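Local coordinates for uncharacterized protein MJ0327 (Methanocaldococcus jannaschii DSM 2661, PDB 2QTD) that is of unknown function but belongs to the dinitrogenase iron-molybdenum cofactor family and may bind an iron-molybdenum cofactor or a related cluster, at residues M5-S10 / L27-D32; V13-N18 / E83-D88; I60-I65 / I77-A82. All coordinates share one frame; numbering follows the deposited sequence.

In the fold
Contacts 1 and 3, about 12 Å apart between centres, join neighbouring strands of one mixed sheet. Between them strand 5-11 pairs with strand 59-62, with Ala8 O 2.8 Å from Ile61 N. Contact 2 joins the loop that follows strand 5-11 to the start of helix 87-95, about 14 Å from contact 1 and 12 Å from contact 3 between centres. The salt bridge from Asp85 OD1 to Lys63 NZ (2.7 Å) ties contact 2 to contact 3, and Ile9 CD1, 3.6 Å from Val87 CG2, ties it to contact 1. No cofactor is bound; tetraethylene glycol near Lys6, Val87 and Tyr80, and Tris about 5 Å from the His81 side chain, probably come from the crystallisation liquor.

Contact 1 (M5-S10 / L27-D32); sequences MKVAIS and LIVRID
The Lys6 side chain crosses Ile28 at a slant and Arg30 at about a right angle, on the sheet face that also carries Ala8. Its CB lies over one face of the Arg30 guanidinium, toward the rim, 3.9 Å from Arg30 NH2. CG, anti to the backbone N (chi1 -177°), comes within 3.6 Å of Ile28 CG2, and CD keeps to the same methyl at 3.7 Å. A bend at chi3 (-60°) then places CE 3.7 Å from Arg30 NH2. NZ ends in a salt bridge with Glu55, which probably eases the repulsion between Lys6 NZ and Arg30 NH2, 4.7 Å apart. Lysine suits this partly exposed place on the sheet face because its stem is apolar and its tip is charged.

Beneath these side chains, strands 5-10 and 27-32 run antiparallel at 154°, held by six backbone hydrogen bonds within the pairs Met5-Ile31, Val7-Val29 and Ile9-Leu27. They are the first two strands in chain order, and the third and second across, of the five-stranded mixed sheet of the ribonuclease H-like fold.

Arg30 bends at both chi2 and chi3 and brings its guanidinium against the selenomethionine backbone, NH1 3.6 Å from Met5 C. An alanine here would probably leave the Met5 backbone and the Lys6 stem without their flat cover and Lys6 CE freer to turn. Further along, Ala8 CB meets Ile28 CD1 at 3.6 Å, a small residue facing a long one. On the other face Val7 CG2 touches Ile31 CD1 at 3.7 Å, while Phe94 of helix 87-95 covers Val7 and Ile91 covers Ile9.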
loop_
_atom_site.group_PDB
_atom_site.type_symbol
_atom_site.label_atom_id
_atom_site.label_comp_id
_atom_site.label_asym_id
_atom_site.label_seq_id
_atom_site.Cartn_x
_atom_site.Cartn_y
_atom_site.Cartn_z
HETATM N N MSE A 5 -7.025 4.653 -9.432
HETATM C CA MSE A 5 -5.660 4.427 -8.927
HETATM C C MSE A 5 -5.367 2.969 -8.604
HETATM O O MSE A 5 -6.269 2.207 -8.321
HETATM C CB MSE A 5 -5.462 5.237 -7.641
HETATM C CG MSE A 5 -5.440 6.759 -7.827
HETATM SE SE MSE A 5 -5.178 7.544 -6.083
HETATM C CE MSE A 5 -3.239 7.604 -5.981
ATOM N N LYS A 6 -4.082 2.624 -8.589
ATOM C CA LYS A 6 -3.607 1.337 -8.121
ATOM C C LYS A 6 -2.874 1.599 -6.779
ATOM O O LYS A 6 -2.032 2.483 -6.707
ATOM C CB LYS A 6 -2.641 0.730 -9.150
ATOM C CG LYS A 6 -2.133 -0.643 -8.822
ATOM C CD LYS A 6 -1.053 -1.145 -9.784
ATOM C CE LYS A 6 -1.510 -1.229 -11.217
ATOM N NZ LYS A 6 -0.595 -2.078 -12.064
ATOM N N VAL A 7 -3.252 0.843 -5.748
ATOM C CA VAL A 7 -2.719 1.053 -4.393
ATOM C C VAL A 7 -2.146 -0.256 -3.891
ATOM O O VAL A 7 -2.790 -1.314 -3.983
ATOM C CB VAL A 7 -3.791 1.555 -3.414
ATOM C CG1 VAL A 7 -3.157 1.855 -2.033
ATOM C CG2 VAL A 7 -4.570 2.801 -4.004
ATOM N N ALA A 8 -0.924 -0.199 -3.408
ATOM C CA ALA A 8 -0.313 -1.381 -2.703
ATOM C C ALA A 8 -0.433 -1.281 -1.163
ATOM O O ALA A 8 -0.071 -0.277 -0.560
ATOM C CB ALA A 8 1.137 -1.570 -3.154
ATOM N N ILE A 9 -0.933 -2.339 -0.553
ATOM C CA ILE A 9 -1.129 -2.417 0.920
ATOM C C ILE A 9 -0.287 -3.519 1.500
ATOM O O ILE A 9 -0.377 -4.687 1.064
ATOM C CB ILE A 9 -2.612 -2.637 1.287
ATOM C CG1 ILE A 9 -3.474 -1.658 0.471
ATOM C CG2 ILE A 9 -2.782 -2.548 2.849
ATOM C CD1 ILE A 9 -4.926 -1.680 0.690
ATOM N N SER A 10 0.476 -3.193 2.549
ATOM C CA SER A 10 1.353 -4.184 3.183
ATOM C C SER A 10 0.507 -5.059 4.118
ATOM O O SER A 10 -0.031 -4.581 5.101
ATOM C CB SER A 10 2.422 -3.424 3.933
ATOM O OG SER A 10 1.856 -2.601 4.934
ATOM N N LEU A 27 -0.929 -6.507 -1.070
ATOM C CA LEU A 27 -2.215 -6.515 -1.754
ATOM C C LEU A 27 -2.259 -5.348 -2.756
ATOM O O LEU A 27 -2.196 -4.167 -2.357
ATOM C CB LEU A 27 -3.357 -6.453 -0.743
ATOM C CG LEU A 27 -4.801 -6.457 -1.317
ATOM C CD1 LEU A 27 -5.098 -7.814 -1.973
ATOM C CD2 LEU A 27 -5.783 -6.225 -0.206
ATOM N N ILE A 28 -2.388 -5.669 -4.056
ATOM C CA ILE A 28 -2.474 -4.657 -5.102
ATOM C C ILE A 28 -3.963 -4.473 -5.428
ATOM O O ILE A 28 -4.632 -5.396 -5.895
ATOM C CB ILE A 28 -1.642 -5.021 -6.350
ATOM C CG1 ILE A 28 -0.208 -5.444 -6.035
ATOM C CG2 ILE A 28 -1.649 -3.898 -7.353
ATOM C CD1 ILE A 28 0.574 -4.479 -5.180
ATOM N N VAL A 29 -4.476 -3.286 -5.129
ATOM C CA VAL A 29 -5.882 -2.990 -5.381
ATOM C C VAL A 29 -6.012 -1.932 -6.449
ATOM O O VAL A 29 -5.350 -0.896 -6.417
ATOM C CB VAL A 29 -6.681 -2.601 -4.112
ATOM C CG1 VAL A 29 -6.753 -3.754 -3.124
ATOM C CG2 VAL A 29 -6.120 -1.378 -3.452
ATOM N N ARG A 30 -6.889 -2.216 -7.418
ATOM C CA ARG A 30 -7.260 -1.257 -8.459
ATOM C C ARG A 30 -8.576 -0.648 -8.022
ATOM O O ARG A 30 -9.543 -1.371 -7.813
ATOM C CB ARG A 30 -7.441 -1.905 -9.838
ATOM C CG ARG A 30 -8.235 -1.131 -10.871
ATOM C CD ARG A 30 -7.624 0.177 -11.215
ATOM N NE ARG A 30 -6.294 0.011 -11.793
ATOM C CZ ARG A 30 -5.511 1.023 -12.183
ATOM N NH1 ARG A 30 -5.926 2.288 -12.095
ATOM N NH2 ARG A 30 -4.307 0.755 -12.698
ATOM N N ILE A 31 -8.597 0.676 -7.909
ATOM C CA ILE A 31 -9.774 1.440 -7.500
ATOM C C ILE A 31 -10.188 2.231 -8.715
ATOM O O ILE A 31 -9.342 2.847 -9.368
ATOM C CB ILE A 31 -9.477 2.403 -6.356
ATOM C CG1 ILE A 31 -9.154 1.638 -5.057
ATOM C CG2 ILE A 31 -10.703 3.415 -6.203
ATOM C CD1 ILE A 31 -8.199 2.400 -4.045
ATOM N N ASP A 32 -11.468 2.176 -9.072
ATOM C CA ASP A 32 -11.936 2.827 -10.270
ATOM C C ASP A 32 -13.312 3.352 -10.021
ATOM O O ASP A 32 -14.100 2.687 -9.340
ATOM C CB ASP A 32 -12.002 1.855 -11.429
ATOM C CG ASP A 32 -11.585 2.478 -12.712
ATOM O OD1 ASP A 32 -11.887 3.681 -12.919
ATOM O OD2 ASP A 32 -10.900 1.763 -13.486
#

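Contact 2 (V13-N18 / E83-D88); sequences VDKISN and EGDDVD
Ile16 and Asp85 are joined by the single hydrogen bond of this contact, from Ile16 N to Asp85 O. It is 3.0 Å long and nearly straight (172°), though the donor stands 26° out of the carbonyl plane. The same oxygen receives a CA-H...O contact from Lys15 CA at 3.5 Å.

Charge adds less. Lys15 CG sits between the backbone N and the carbonyl carbon, and the chain extends beyond it side by side with Asp85, CD 3.9 Å from Asp85 OD2, yet Lys15 NZ remains 4.6 Å from Asp85 OD1. That carboxylate forms its salt bridge with Lys63.

The apolar part belongs to Ile16, whose CG1 packs 4.3 Å from Val87 CB. Its CD1 comes 4.0 Å from Gly84 O and 3.9 Å from Asp86 O, in different directions. Gly84 O is buried here without a polar partner in the model. Glycine suits its place because phi is positive (71°).

Asp86 follows as the N-cap of helix 87-95, its OD1 accepting a hydrogen bond from Lys89 N. The whole is an N-capped helix start, tied by one backbone bond and an isoleucine to the loop after the first strand of the ribonuclease H-like fold.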
loop_
_atom_site.group_PDB
_atom_site.type_symbol
_atom_site.label_atom_id
_atom_site.label_comp_id
_atom_site.label_asym_id
_atom_site.label_seq_id
_atom_site.Cartn_x
_atom_site.Cartn_y
_atom_site.Cartn_z
ATOM N N VAL A 13 -1.490 -12.177 7.023
ATOM C CA VAL A 13 -2.645 -13.000 6.632
ATOM C C VAL A 13 -3.943 -12.504 7.263
ATOM O O VAL A 13 -4.972 -12.564 6.612
ATOM C CB VAL A 13 -2.454 -14.543 6.873
ATOM C CG1 VAL A 13 -1.264 -15.044 6.094
ATOM C CG2 VAL A 13 -2.350 -14.907 8.371
ATOM N N ASP A 14 -3.857 -11.944 8.475
ATOM C CA ASP A 14 -5.024 -11.546 9.288
ATOM C C ASP A 14 -5.288 -10.035 9.416
ATOM O O ASP A 14 -6.334 -9.644 9.925
ATOM C CB ASP A 14 -4.951 -12.210 10.691
ATOM C CG ASP A 14 -3.575 -12.045 11.398
ATOM O OD1 ASP A 14 -2.590 -11.608 10.756
ATOM O OD2 ASP A 14 -3.469 -12.409 12.594
ATOM N N LYS A 15 -4.387 -9.191 8.904
ATOM C CA LYS A 15 -4.407 -7.752 9.191
ATOM C C LYS A 15 -3.339 -7.040 8.378
ATOM O O LYS A 15 -2.443 -7.701 7.833
ATOM C CB LYS A 15 -4.177 -7.517 10.692
ATOM C CG LYS A 15 -2.916 -8.168 11.226
ATOM C CD LYS A 15 -2.582 -7.684 12.641
ATOM C CE LYS A 15 -1.168 -8.144 13.065
ATOM N NZ LYS A 15 -0.600 -7.250 14.123
ATOM N N ILE A 16 -3.432 -5.704 8.314
ATOM C CA ILE A 16 -2.366 -4.863 7.807
ATOM C C ILE A 16 -1.157 -5.128 8.702
ATOM O O ILE A 16 -1.301 -5.210 9.941
ATOM C CB ILE A 16 -2.775 -3.354 7.793
ATOM C CG1 ILE A 16 -3.971 -3.114 6.840
ATOM C CG2 ILE A 16 -1.576 -2.484 7.331
ATOM C CD1 ILE A 16 -4.527 -1.668 6.844
ATOM N N SER A 17 0.013 -5.300 8.091
ATOM C CA SER A 17 1.215 -5.677 8.809
ATOM C C SER A 17 1.796 -4.485 9.572
ATOM O O SER A 17 1.462 -3.330 9.307
ATOM C CB SER A 17 2.295 -6.179 7.852
ATOM O OG SER A 17 2.620 -5.120 6.955
ATOM N N ASN A 18 2.746 -4.806 10.442
ATOM C CA ASN A 18 3.436 -3.770 11.227
ATOM C C ASN A 18 4.311 -2.857 10.381
ATOM O O ASN A 18 4.477 -1.681 10.734
ATOM C CB ASN A 18 4.297 -4.391 12.322
ATOM C CG ASN A 18 3.482 -5.054 13.444
ATOM O OD1 ASN A 18 2.264 -4.927 13.534
ATOM N ND2 ASN A 18 4.184 -5.765 14.316
ATOM N N GLU A 83 -4.520 3.315 9.427
ATOM C CA GLU A 83 -5.131 3.549 10.730
ATOM C C GLU A 83 -5.836 2.281 11.195
ATOM O O GLU A 83 -6.870 1.902 10.648
ATOM C CB GLU A 83 -6.103 4.717 10.619
ATOM C CG GLU A 83 -5.344 5.995 10.167
ATOM C CD GLU A 83 -6.237 7.196 9.979
ATOM O OE1 GLU A 83 -7.462 7.121 10.214
ATOM O OE2 GLU A 83 -5.675 8.247 9.595
ATOM N N GLY A 84 -5.238 1.619 12.173
ATOM C CA GLY A 84 -5.629 0.285 12.579
ATOM C C GLY A 84 -5.293 -0.837 11.611
ATOM O O GLY A 84 -4.556 -0.658 10.663
ATOM N N ASP A 85 -5.905 -1.982 11.867
ATOM C CA ASP A 85 -5.561 -3.309 11.281
ATOM C C ASP A 85 -6.389 -3.711 10.051
ATOM O O ASP A 85 -6.032 -4.666 9.336
ATOM C CB ASP A 85 -5.818 -4.409 12.363
ATOM C CG ASP A 85 -4.743 -4.489 13.425
ATOM O OD1 ASP A 85 -3.667 -3.876 13.294
ATOM O OD2 ASP A 85 -4.978 -5.206 14.424
ATOM N N ASP A 86 -7.503 -3.020 9.800
ATOM C CA ASP A 86 -8.537 -3.518 8.883
ATOM C C ASP A 86 -8.319 -2.915 7.488
ATOM O O ASP A 86 -8.429 -1.703 7.292
ATOM C CB ASP A 86 -9.920 -3.179 9.471
ATOM C CG ASP A 86 -11.062 -3.767 8.686
ATOM O OD1 ASP A 86 -11.175 -3.543 7.480
ATOM O OD2 ASP A 86 -11.919 -4.415 9.318
ATOM N N VAL A 87 -8.010 -3.788 6.520
ATOM C CA VAL A 87 -7.729 -3.366 5.157
ATOM C C VAL A 87 -8.944 -2.729 4.462
ATOM O O VAL A 87 -8.797 -1.747 3.746
ATOM C CB VAL A 87 -7.100 -4.500 4.313
ATOM C CG1 VAL A 87 -8.082 -5.670 4.043
ATOM C CG2 VAL A 87 -6.526 -3.920 3.016
ATOM N N ASP A 88 -10.142 -3.238 4.707
ATOM C CA ASP A 88 -11.309 -2.647 4.031
ATOM C C ASP A 88 -11.605 -1.259 4.558
ATOM O O ASP A 88 -11.895 -0.352 3.751
ATOM C CB ASP A 88 -12.541 -3.539 4.130
ATOM C CG ASP A 88 -12.332 -4.916 3.497
ATOM O OD1 ASP A 88 -11.690 -5.006 2.449
ATOM O OD2 ASP A 88 -12.829 -5.895 4.089
#

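Contact 3 (I60-I65 / I77-A82); sequences IICKNI and IEIYHA
Tyr80 N and Ile60 O, 2.8 Å apart, form one of four backbone hydrogen bonds that pair the strands in parallel. The others run from Ile60 N to Glu78 O, from Cys62 N to Tyr80 O and from Ala82 N to Cys62 O. The last is equally short at 2.8 Å, but its donor stands 47° out of the carbonyl plane, just where strand 78-81 has given way to loop.

Packing surrounds this ladder. Lys63 O lies in the plane of the His81 ring at its edge, 3.0 Å from both CD2 and NE2. Ile61 CG2 presses on Ala82 CB at 3.7 Å, a small residue facing a branched one. On the opposite face Cys62 SG, set between the backbone N and carbonyl carbon (chi1 65°), meets Ile79 CG2 at 3.9 Å. Ile65 and Ile79 reach tip to tip, their CD1 atoms 3.8 Å apart, while Ile60 CG1 touches Ile77 CG2 at 3.9 Å.

The two strands belong to a beta-alpha-beta unit whose helix 67-74 covers Ile60 with Phe73, and Ile65 and Ile79 with Tyr70. Helix 87-95 covers the other face, where Phe94 meets Tyr80 edge-to-face and also touches Ile61.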
loop_
_atom_site.group_PDB
_atom_site.type_symbol
_atom_site.label_atom_id
_atom_site.label_comp_id
_atom_site.label_asym_id
_atom_site.label_seq_id
_atom_site.Cartn_x
_atom_site.Cartn_y
_atom_site.Cartn_z
ATOM N N ILE A 60 1.029 3.746 -1.747
ATOM C CA ILE A 60 1.224 2.658 -0.796
ATOM C C ILE A 60 0.464 2.995 0.487
ATOM O O ILE A 60 0.475 4.162 0.883
ATOM C CB ILE A 60 2.745 2.438 -0.499
ATOM C CG1 ILE A 60 3.462 1.812 -1.681
ATOM C CG2 ILE A 60 2.967 1.550 0.748
ATOM C CD1 ILE A 60 5.036 1.945 -1.674
ATOM N N ILE A 61 -0.140 1.994 1.136
ATOM C CA ILE A 61 -0.718 2.085 2.498
ATOM C C ILE A 61 0.079 1.122 3.340
ATOM O O ILE A 61 0.183 -0.047 3.013
ATOM C CB ILE A 61 -2.199 1.827 2.556
ATOM C CG1 ILE A 61 -2.965 2.807 1.689
ATOM C CG2 ILE A 61 -2.724 1.870 3.988
ATOM C CD1 ILE A 61 -4.471 2.433 1.588
ATOM N N CYS A 62 0.681 1.661 4.402
ATOM C CA CYS A 62 1.419 0.881 5.386
ATOM C C CYS A 62 1.416 1.597 6.745
ATOM O O CYS A 62 0.994 2.717 6.858
ATOM C CB CYS A 62 2.852 0.639 4.910
ATOM S SG CYS A 62 3.866 2.170 4.765
ATOM N N LYS A 63 1.851 0.881 7.766
ATOM C CA LYS A 63 1.946 1.425 9.107
ATOM C C LYS A 63 3.302 2.015 9.360
ATOM O O LYS A 63 3.399 2.995 10.087
ATOM C CB LYS A 63 1.640 0.365 10.144
ATOM C CG LYS A 63 0.213 -0.111 10.180
ATOM C CD LYS A 63 0.007 -0.996 11.384
ATOM C CE LYS A 63 -1.366 -1.629 11.485
ATOM N NZ LYS A 63 -1.491 -2.379 12.773
ATOM N N ASN A 64 4.340 1.363 8.863
ATOM C CA ASN A 64 5.746 1.797 9.013
ATOM C C ASN A 64 6.473 1.429 7.763
ATOM O O ASN A 64 6.059 0.501 7.080
ATOM C CB ASN A 64 6.459 1.071 10.132
ATOM C CG ASN A 64 6.047 1.528 11.495
ATOM O OD1 ASN A 64 6.348 2.655 11.902
ATOM N ND2 ASN A 64 5.377 0.649 12.232
ATOM N N ILE A 65 7.566 2.130 7.479
ATOM C CA ILE A 65 8.361 1.914 6.250
ATOM C C ILE A 65 9.786 2.352 6.626
ATOM O O ILE A 65 9.962 3.226 7.482
ATOM C CB ILE A 65 7.779 2.656 5.010
ATOM C CG1 ILE A 65 8.492 2.272 3.684
ATOM C CG2 ILE A 65 7.710 4.200 5.246
ATOM C CD1 ILE A 65 7.695 2.713 2.502
ATOM N N ILE A 77 5.900 7.704 -5.776
ATOM C CA ILE A 77 4.681 7.128 -5.127
ATOM C C ILE A 77 4.401 7.948 -3.854
ATOM O O ILE A 77 5.317 8.374 -3.156
ATOM C CB ILE A 77 4.905 5.596 -4.793
ATOM C CG1 ILE A 77 5.270 4.812 -6.063
ATOM C CG2 ILE A 77 3.709 4.866 -4.105
ATOM C CD1 ILE A 77 5.440 3.338 -5.836
ATOM N N GLU A 78 3.130 8.198 -3.600
ATOM C CA GLU A 78 2.674 8.770 -2.339
ATOM C C GLU A 78 2.423 7.652 -1.358
ATOM O O GLU A 78 1.813 6.667 -1.714
ATOM C CB GLU A 78 1.402 9.539 -2.592
ATOM C CG GLU A 78 1.644 10.680 -3.581
ATOM C CD GLU A 78 0.394 11.415 -3.899
ATOM O OE1 GLU A 78 -0.604 10.732 -4.254
ATOM O OE2 GLU A 78 0.416 12.668 -3.787
ATOM N N ILE A 79 2.891 7.813 -0.117
ATOM C CA ILE A 79 2.901 6.768 0.905
ATOM C C ILE A 79 2.010 7.250 2.035
ATOM O O ILE A 79 2.245 8.324 2.606
ATOM C CB ILE A 79 4.328 6.431 1.408
ATOM C CG1 ILE A 79 5.227 6.084 0.192
ATOM C CG2 ILE A 79 4.271 5.297 2.389
ATOM C CD1 ILE A 79 6.637 5.815 0.533
ATOM N N TYR A 80 0.982 6.464 2.338
ATOM C CA TYR A 80 -0.058 6.864 3.301
ATOM C C TYR A 80 -0.008 5.959 4.511
ATOM O O TYR A 80 0.314 4.767 4.408
ATOM C CB TYR A 80 -1.435 6.781 2.679
ATOM C CG TYR A 80 -1.667 7.809 1.627
ATOM C CD1 TYR A 80 -2.071 9.082 1.965
ATOM C CD2 TYR A 80 -1.335 7.541 0.306
ATOM C CE1 TYR A 80 -2.257 10.045 0.990
ATOM C CE2 TYR A 80 -1.490 8.519 -0.673
ATOM C CZ TYR A 80 -1.941 9.753 -0.319
ATOM O OH TYR A 80 -2.124 10.733 -1.283
ATOM N N HIS A 81 -0.332 6.510 5.673
ATOM C CA HIS A 81 -0.272 5.774 6.926
ATOM C C HIS A 81 -1.611 5.109 7.244
ATOM O O HIS A 81 -2.660 5.768 7.299
ATOM C CB HIS A 81 0.094 6.719 8.068
ATOM C CG HIS A 81 0.390 5.988 9.341
ATOM N ND1 HIS A 81 -0.475 5.998 10.415
ATOM C CD2 HIS A 81 1.429 5.208 9.695
ATOM C CE1 HIS A 81 0.029 5.248 11.382
ATOM N NE2 HIS A 81 1.180 4.752 10.967
ATOM N N ALA A 82 -1.589 3.789 7.392
ATOM C CA ALA A 82 -2.761 3.029 7.812
ATOM C C ALA A 82 -3.198 3.355 9.209
ATOM O O ALA A 82 -2.355 3.648 10.069
ATOM C CB ALA A 82 -2.505 1.545 7.717
#